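Local atomic coordinates of beta-hexosaminidase (Neisseria gonorrhoeae, PDB entry 6JTJ), a protein that probably takes part in peptidoglycan recycling by hydrolysing terminal beta-1,4-linked N-acetylglucosamine from peptide-linked cell-wall fragments. Residues 117-121 with 149-154; 121-127 with 142-146; 73-77 with 324-328. All coordinates share one frame; numbering follows the deposited sequence.

Contact 1: residues 117-121 with 149-154; sequences GFTRL and VLATEL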
# COMPACT_ATOMS: atom_id res chain seq x y z
N GLY C 117 17.45 9.28 16.10
CA GLY C 117 18.37 10.39 15.89
C GLY C 117 17.86 11.43 14.91
O GLY C 117 18.52 12.45 14.70
N PHE C 118 16.68 11.19 14.32
CA PHE C 118 16.07 12.13 13.38
C PHE C 118 14.84 12.72 14.03
O PHE C 118 14.20 12.08 14.86
CB PHE C 118 15.67 11.40 12.07
CG PHE C 118 16.83 11.16 11.14
CD1 PHE C 118 17.69 10.10 11.34
CD2 PHE C 118 17.04 12.00 10.05
CE1 PHE C 118 18.76 9.89 10.49
CE2 PHE C 118 18.11 11.79 9.19
CZ PHE C 118 18.97 10.74 9.41
N THR C 119 14.46 13.92 13.62
CA THR C 119 13.16 14.45 13.96
C THR C 119 12.11 13.58 13.27
O THR C 119 12.26 13.25 12.10
CB THR C 119 12.97 15.86 13.43
OG1 THR C 119 14.02 16.66 13.95
CG2 THR C 119 11.64 16.46 13.84
N ARG C 120 11.06 13.19 14.02
CA ARG C 120 9.95 12.44 13.44
C ARG C 120 9.12 13.38 12.58
O ARG C 120 8.70 14.43 13.03
CB ARG C 120 9.09 11.81 14.54
CG ARG C 120 8.12 10.76 14.02
CD ARG C 120 8.85 9.47 13.67
NE ARG C 120 7.90 8.42 13.28
CZ ARG C 120 7.37 8.26 12.07
NH1 ARG C 120 7.69 9.07 11.07
NH2 ARG C 120 6.51 7.26 11.86
N LEU C 121 8.90 13.00 11.33
CA LEU C 121 8.22 13.87 10.37
C LEU C 121 6.73 13.56 10.32
O LEU C 121 6.34 12.39 10.40
CB LEU C 121 8.82 13.68 8.98
CG LEU C 121 10.31 13.99 8.85
CD1 LEU C 121 10.86 13.37 7.58
CD2 LEU C 121 10.56 15.48 8.87
N VAL C 149 13.79 20.78 7.66
CA VAL C 149 14.25 19.82 8.64
C VAL C 149 14.53 18.49 7.99
O VAL C 149 15.57 17.87 8.22
CB VAL C 149 13.20 19.66 9.76
CG1 VAL C 149 13.54 18.49 10.67
CG2 VAL C 149 13.11 20.95 10.56
N LEU C 150 13.59 18.03 7.18
CA LEU C 150 13.71 16.76 6.50
C LEU C 150 15.04 16.67 5.76
O LEU C 150 15.82 15.74 5.94
CB LEU C 150 12.52 16.62 5.53
CG LEU C 150 12.29 15.36 4.72
CD1 LEU C 150 10.87 15.42 4.19
CD2 LEU C 150 13.27 15.22 3.56
N ALA C 151 15.27 17.66 4.90
CA ALA C 151 16.44 17.66 4.03
C ALA C 151 17.74 17.86 4.81
O ALA C 151 18.71 17.14 4.59
CB ALA C 151 16.29 18.74 2.95
N THR C 152 17.75 18.82 5.73
CA THR C 152 18.98 19.16 6.44
C THR C 152 19.52 17.97 7.23
O THR C 152 20.71 17.68 7.18
CB THR C 152 18.80 20.37 7.37
OG1 THR C 152 18.32 21.50 6.62
CG2 THR C 152 20.14 20.75 8.00
N GLU C 153 18.65 17.27 7.94
CA GLU C 153 19.10 16.15 8.75
C GLU C 153 19.68 15.06 7.87
O GLU C 153 20.62 14.37 8.27
CB GLU C 153 17.96 15.63 9.64
CG GLU C 153 17.54 16.63 10.69
CD GLU C 153 16.45 16.13 11.64
OE1 GLU C 153 15.94 15.01 11.47
OE2 GLU C 153 16.08 16.87 12.56
N LEU C 154 19.09 14.87 6.69
CA LEU C 154 19.60 13.85 5.78
C LEU C 154 20.90 14.31 5.14
O LEU C 154 21.82 13.51 4.97
CB LEU C 154 18.58 13.51 4.69
CG LEU C 154 17.36 12.71 5.11
CD1 LEU C 154 16.36 12.72 3.96
CD2 LEU C 154 17.75 11.28 5.46
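Across from helical residues Glu153, Val149 and Leu150, the loop residues Phe118, Thr119 and Leu121 run with CA-CA separations of 6.8 to 7.6 Å, an irregular segment laid against helix 136-155 in the N-terminal barrel domain of a family 3 glycoside hydrolase. The polar centre is a two-pronged grip by one carboxylate. Thr119 N donates to Glu153 OE1 at 2.8 Å with an N-H...O angle of 154°, and OE1 accepts through its syn lone pair, the one facing OE2. Thr119 OG1 lies 2.5 Å from Glu153 OE2, a hydrogen bond so short that its exact length is doubtful. With both oxygens engaged, the carboxylate cannot easily rotate about its last bond, and Gln375 of helix 369-382 adds a further hydrogen bond to OE2. The hydroxyl is brought there by the first torsion of Thr119, which sets OG1 beside its own backbone N (chi1 -57°), so that N and OG1 face the same group.

The Phe118 ring, its plane 60° from that of the carboxylate, brings CD2 obliquely to within 3.5 Å of Glu153 OE1. Apolar contacts flank this buried carboxylate: Phe118 CE2 reaches Leu154 CD2 at 3.8 Å, and, beyond Thr119, Leu121 crosses Leu150 at about a right angle, its branch atom CD1 meeting Leu150 CG at 3.8 Å.

Contact 2: residues 121-127 with 142-146; sequences LPAMNVL and AAGQV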
# COMPACT_ATOMS: atom_id res chain seq x y z
N LEU C 121 8.90 13.00 11.33
CA LEU C 121 8.22 13.87 10.37
C LEU C 121 6.73 13.56 10.32
O LEU C 121 6.34 12.39 10.40
CB LEU C 121 8.82 13.68 8.98
CG LEU C 121 10.31 13.99 8.85
CD1 LEU C 121 10.86 13.37 7.58
CD2 LEU C 121 10.56 15.48 8.87
N PRO C 122 5.90 14.59 10.16
CA PRO C 122 4.49 14.36 10.07
C PRO C 122 4.13 13.85 8.71
O PRO C 122 4.87 14.10 7.75
CB PRO C 122 3.91 15.77 10.24
CG PRO C 122 4.95 16.66 9.65
CD PRO C 122 6.23 16.03 10.12
N ALA C 123 2.99 13.17 8.61
CA ALA C 123 2.44 12.81 7.31
C ALA C 123 2.07 14.10 6.55
O ALA C 123 1.67 15.08 7.16
CB ALA C 123 1.23 11.93 7.49
N MET C 124 2.19 14.08 5.23
CA MET C 124 1.89 15.28 4.45
C MET C 124 0.45 15.76 4.56
O MET C 124 0.19 16.96 4.41
CB MET C 124 2.25 15.07 2.98
CG MET C 124 3.73 14.89 2.71
SD MET C 124 4.72 16.31 3.23
CE MET C 124 5.23 15.83 4.87
N ASN C 125 -0.50 14.89 4.86
CA ASN C 125 -1.86 15.36 5.00
C ASN C 125 -2.05 16.30 6.20
O ASN C 125 -3.01 17.05 6.24
CB ASN C 125 -2.88 14.22 5.04
CG ASN C 125 -2.96 13.57 6.39
OD1 ASN C 125 -1.95 13.33 7.06
ND2 ASN C 125 -4.17 13.25 6.80
N VAL C 126 -1.15 16.21 7.18
CA VAL C 126 -1.16 17.11 8.31
C VAL C 126 -1.02 18.55 7.81
O VAL C 126 -1.67 19.43 8.33
CB VAL C 126 -0.06 16.77 9.32
CG1 VAL C 126 0.06 17.84 10.38
CG2 VAL C 126 -0.35 15.41 9.98
N LEU C 127 -0.21 18.75 6.76
CA LEU C 127 -0.04 20.07 6.19
C LEU C 127 -1.29 20.54 5.48
O LEU C 127 -1.65 21.70 5.55
CB LEU C 127 1.16 20.11 5.25
CG LEU C 127 2.47 19.80 5.97
CD1 LEU C 127 3.58 19.50 4.97
CD2 LEU C 127 2.88 20.94 6.89
N ALA C 142 4.49 26.12 7.40
CA ALA C 142 4.74 24.84 8.05
C ALA C 142 5.42 23.87 7.08
O ALA C 142 6.39 23.20 7.44
CB ALA C 142 3.44 24.26 8.56
N ALA C 143 4.93 23.81 5.84
CA ALA C 143 5.53 22.96 4.80
C ALA C 143 7.00 23.28 4.58
O ALA C 143 7.84 22.38 4.49
CB ALA C 143 4.74 23.07 3.50
N GLY C 144 7.33 24.57 4.55
CA GLY C 144 8.73 25.01 4.37
C GLY C 144 9.64 24.52 5.48
O GLY C 144 10.77 24.06 5.24
N GLN C 145 9.14 24.58 6.70
CA GLN C 145 9.90 24.08 7.86
C GLN C 145 10.07 22.57 7.84
O GLN C 145 11.15 22.05 8.13
CB GLN C 145 9.22 24.48 9.17
CG GLN C 145 9.22 26.00 9.45
CD GLN C 145 10.63 26.64 9.41
OE1 GLN C 145 11.54 26.27 10.16
NE2 GLN C 145 10.83 27.54 8.44
N VAL C 146 9.02 21.85 7.47
CA VAL C 146 9.12 20.39 7.33
C VAL C 146 10.18 20.05 6.29
O VAL C 146 11.06 19.24 6.54
CB VAL C 146 7.77 19.74 6.97
CG1 VAL C 146 7.95 18.28 6.61
CG2 VAL C 146 6.80 19.87 8.15
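Leu127 is inserted against helix 136-155 where the backbones are nearest, its CA 6.4 Å from the CA of Ala143. Both methyl branches take part in this tightly packed portion. CD2 lies 3.7 Å from Ala143 N and 3.8 Å from Ala142 CB, while CD1 approaches Ala143 CB at 4.0 Å. The first torsion places CG of Leu127 anti to its carbonyl carbon (chi1 -62°), and from there the fork spreads over two consecutive alanines. Their single methyl groups let the leucine come down almost to the helix backbone.

The other half is looser and is gathered around Val146. CG2 meets Pro122 CG at 4.0 Å, the proline ring and the valine pointing opposite ways as they pass. CG1 faces Met124 CE at 4.1 Å and, more distantly, Leu121 CD2 at 4.4 Å. Leu127 CD2 also reaches Val146 CG2, at 4.3 Å, and so links the two parts. Met124 is bent at both chi2 and chi3, which folds its terminal methyl back toward the helix. All seven touching residues are nevertheless buried: Phe182 borders Met124 and Leu127, Val378 of helix 369-382 closes on Leu121 and Pro122, and Leu196 of helix 186-202 touches Val146. Only the outward faces of the two segments are partly exposed.

The contacts across the pair are carbon against carbon, apart from one leucine methyl lying on the backbone N of Ala143. Helices 124-134 and 136-155 follow one another with hardly a break, and their segments here run antiparallel, Leu121 facing Val146 and Leu127 facing Ala143. This is the course of a helical hairpin, consistent with the helices packed round the barrel of glycoside hydrolase family 3.

Contact 3: residues 73-77 with 324-328; sequences ILFRR and VCNRP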
# COMPACT_ATOMS: atom_id res chain seq x y z
N ILE C 73 19.94 3.67 -3.56
CA ILE C 73 18.82 4.00 -2.69
C ILE C 73 19.00 3.23 -1.40
O ILE C 73 19.28 2.03 -1.42
CB ILE C 73 17.43 3.70 -3.34
CG1 ILE C 73 16.28 3.94 -2.36
CG2 ILE C 73 17.33 2.26 -3.82
CD1 ILE C 73 14.92 3.89 -3.03
N LEU C 74 18.82 3.92 -0.28
CA LEU C 74 18.91 3.31 1.03
C LEU C 74 17.54 3.06 1.65
O LEU C 74 16.55 3.70 1.28
CB LEU C 74 19.73 4.18 1.97
CG LEU C 74 21.19 4.42 1.55
CD1 LEU C 74 21.86 5.40 2.49
CD2 LEU C 74 21.97 3.12 1.49
N PHE C 75 17.51 2.12 2.58
CA PHE C 75 16.30 1.69 3.26
C PHE C 75 16.58 1.58 4.75
O PHE C 75 17.72 1.77 5.18
CB PHE C 75 15.84 0.34 2.71
CG PHE C 75 15.42 0.39 1.27
CD1 PHE C 75 14.18 0.86 0.93
CD2 PHE C 75 16.28 -0.01 0.27
CE1 PHE C 75 13.78 0.91 -0.38
CE2 PHE C 75 15.90 0.04 -1.05
CZ PHE C 75 14.64 0.50 -1.38
N ARG C 76 15.55 1.25 5.53
CA ARG C 76 15.71 1.15 6.97
C ARG C 76 16.76 0.10 7.37
O ARG C 76 17.44 0.28 8.36
CB ARG C 76 14.38 0.85 7.65
CG ARG C 76 14.47 0.85 9.18
CD ARG C 76 13.11 0.86 9.85
NE ARG C 76 12.42 2.14 9.68
CZ ARG C 76 11.18 2.39 10.11
NH1 ARG C 76 10.49 1.46 10.77
NH2 ARG C 76 10.61 3.57 9.88
N ARG C 77 16.87 -0.98 6.61
CA ARG C 77 17.85 -2.04 6.89
C ARG C 77 19.30 -1.56 6.78
O ARG C 77 20.21 -2.24 7.24
CB ARG C 77 17.66 -3.23 5.95
CG ARG C 77 17.96 -2.93 4.50
CD ARG C 77 17.93 -4.17 3.64
NE ARG C 77 18.52 -3.89 2.34
CZ ARG C 77 17.83 -3.53 1.26
NH1 ARG C 77 16.50 -3.44 1.29
NH2 ARG C 77 18.47 -3.28 0.13
N VAL C 324 16.62 -0.96 -9.19
CA VAL C 324 16.65 -2.40 -8.97
C VAL C 324 16.97 -2.64 -7.52
O VAL C 324 18.13 -2.58 -7.14
CB VAL C 324 17.69 -3.09 -9.87
CG1 VAL C 324 17.55 -4.61 -9.80
CG2 VAL C 324 17.54 -2.64 -11.32
N CYS C 325 15.94 -2.87 -6.72
CA CYS C 325 16.06 -2.93 -5.29
C CYS C 325 15.92 -4.33 -4.73
O CYS C 325 15.18 -5.15 -5.24
CB CYS C 325 14.99 -2.03 -4.66
SG CYS C 325 15.00 -0.34 -5.31
N ASN C 326 16.62 -4.58 -3.63
CA ASN C 326 16.57 -5.85 -2.88
C ASN C 326 17.02 -7.07 -3.67
O ASN C 326 16.71 -8.18 -3.27
CB ASN C 326 15.14 -6.11 -2.34
CG ASN C 326 14.50 -4.86 -1.77
OD1 ASN C 326 15.05 -4.23 -0.88
ND2 ASN C 326 13.32 -4.50 -2.28
N ARG C 327 17.72 -6.89 -4.78
CA ARG C 327 18.06 -7.99 -5.67
C ARG C 327 19.42 -7.78 -6.31
O ARG C 327 19.52 -7.55 -7.52
CB ARG C 327 16.98 -8.18 -6.74
CG ARG C 327 15.63 -8.65 -6.21
CD ARG C 327 15.69 -10.03 -5.56
NE ARG C 327 16.09 -11.04 -6.53
CZ ARG C 327 15.26 -11.65 -7.39
NH1 ARG C 327 13.96 -11.38 -7.39
NH2 ARG C 327 15.74 -12.54 -8.24
N PRO C 328 20.48 -7.85 -5.50
CA PRO C 328 21.82 -7.69 -6.07
C PRO C 328 22.17 -8.74 -7.15
O PRO C 328 23.00 -8.48 -8.03
CB PRO C 328 22.73 -7.80 -4.85
CG PRO C 328 21.90 -8.43 -3.77
CD PRO C 328 20.50 -8.02 -4.04
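Arg77 reaches across to Asn326, joining the turn after strand 69-74 to the loop after strand 321-323. From CB, the arginine sets out with CG between its backbone N and carbonyl carbon and then runs extended from CG to NE, carrying the guanidinium over to the other loop. NE makes a weak hydrogen bond to Ala52 O. At the tip the nitrogens part company: NH2 forms a salt bridge with Asp50 OD2 and also bonds Ile51 O, while NH1 donates to Asn326 OD1 at 2.7 Å. That last bond is bent at the donor, with an N-H...O angle of 131°, although the nitrogen lies nearly in line with the amide C=O (166°). The guanidinium and amide planes are 67° apart, and the oxygen is tilted from the guanidinium plane.

Deeper in, the contact turns to sulfur and hydrocarbon. Cys325 SG sits 3.8 Å from Ile73 CG2 and 4.0 Å from Phe75 CZ. It approaches the phenyl ring at its edge, near its plane, in a sulfur-aromatic contact with SG 5.3 Å from the ring centroid.

At its Ile73 end the contact borders the N-acetylglucosamine, which that side chain touches. One carboxylate oxygen of Asp50, OD2, is shared by Arg77 NH2 and Asn326 N. The chemistry implies a charged, directional clasp between two barrel loops beside an apolar cluster of Cys325 SG, Ile73 and Phe75; Asp50 probably offsets the arginine charge and helps to orient the guanidinium.

How the contacts relate
Contacts 1 and 2 are buried and share Leu121 and helix 136-155, with centres about 12 Å apart; contact 2 is nested along the chain inside the loop closed by contact 1. Contact 3 is partly buried, encloses both in sequence, and joins the end of strand 69-74 and the turn after it to the loop after strand 321-323. Its centre is about 20 Å from that of contact 1 and 26 Å from that of contact 2, and it touches neither. The chemistry changes with place: contact 2 has hydrocarbon packing, contact 1 a hydrogen-bonded carboxylate flanked by apolar side chains, and contact 3 an arginine-amide bond with a separate sulfur-aromatic contact.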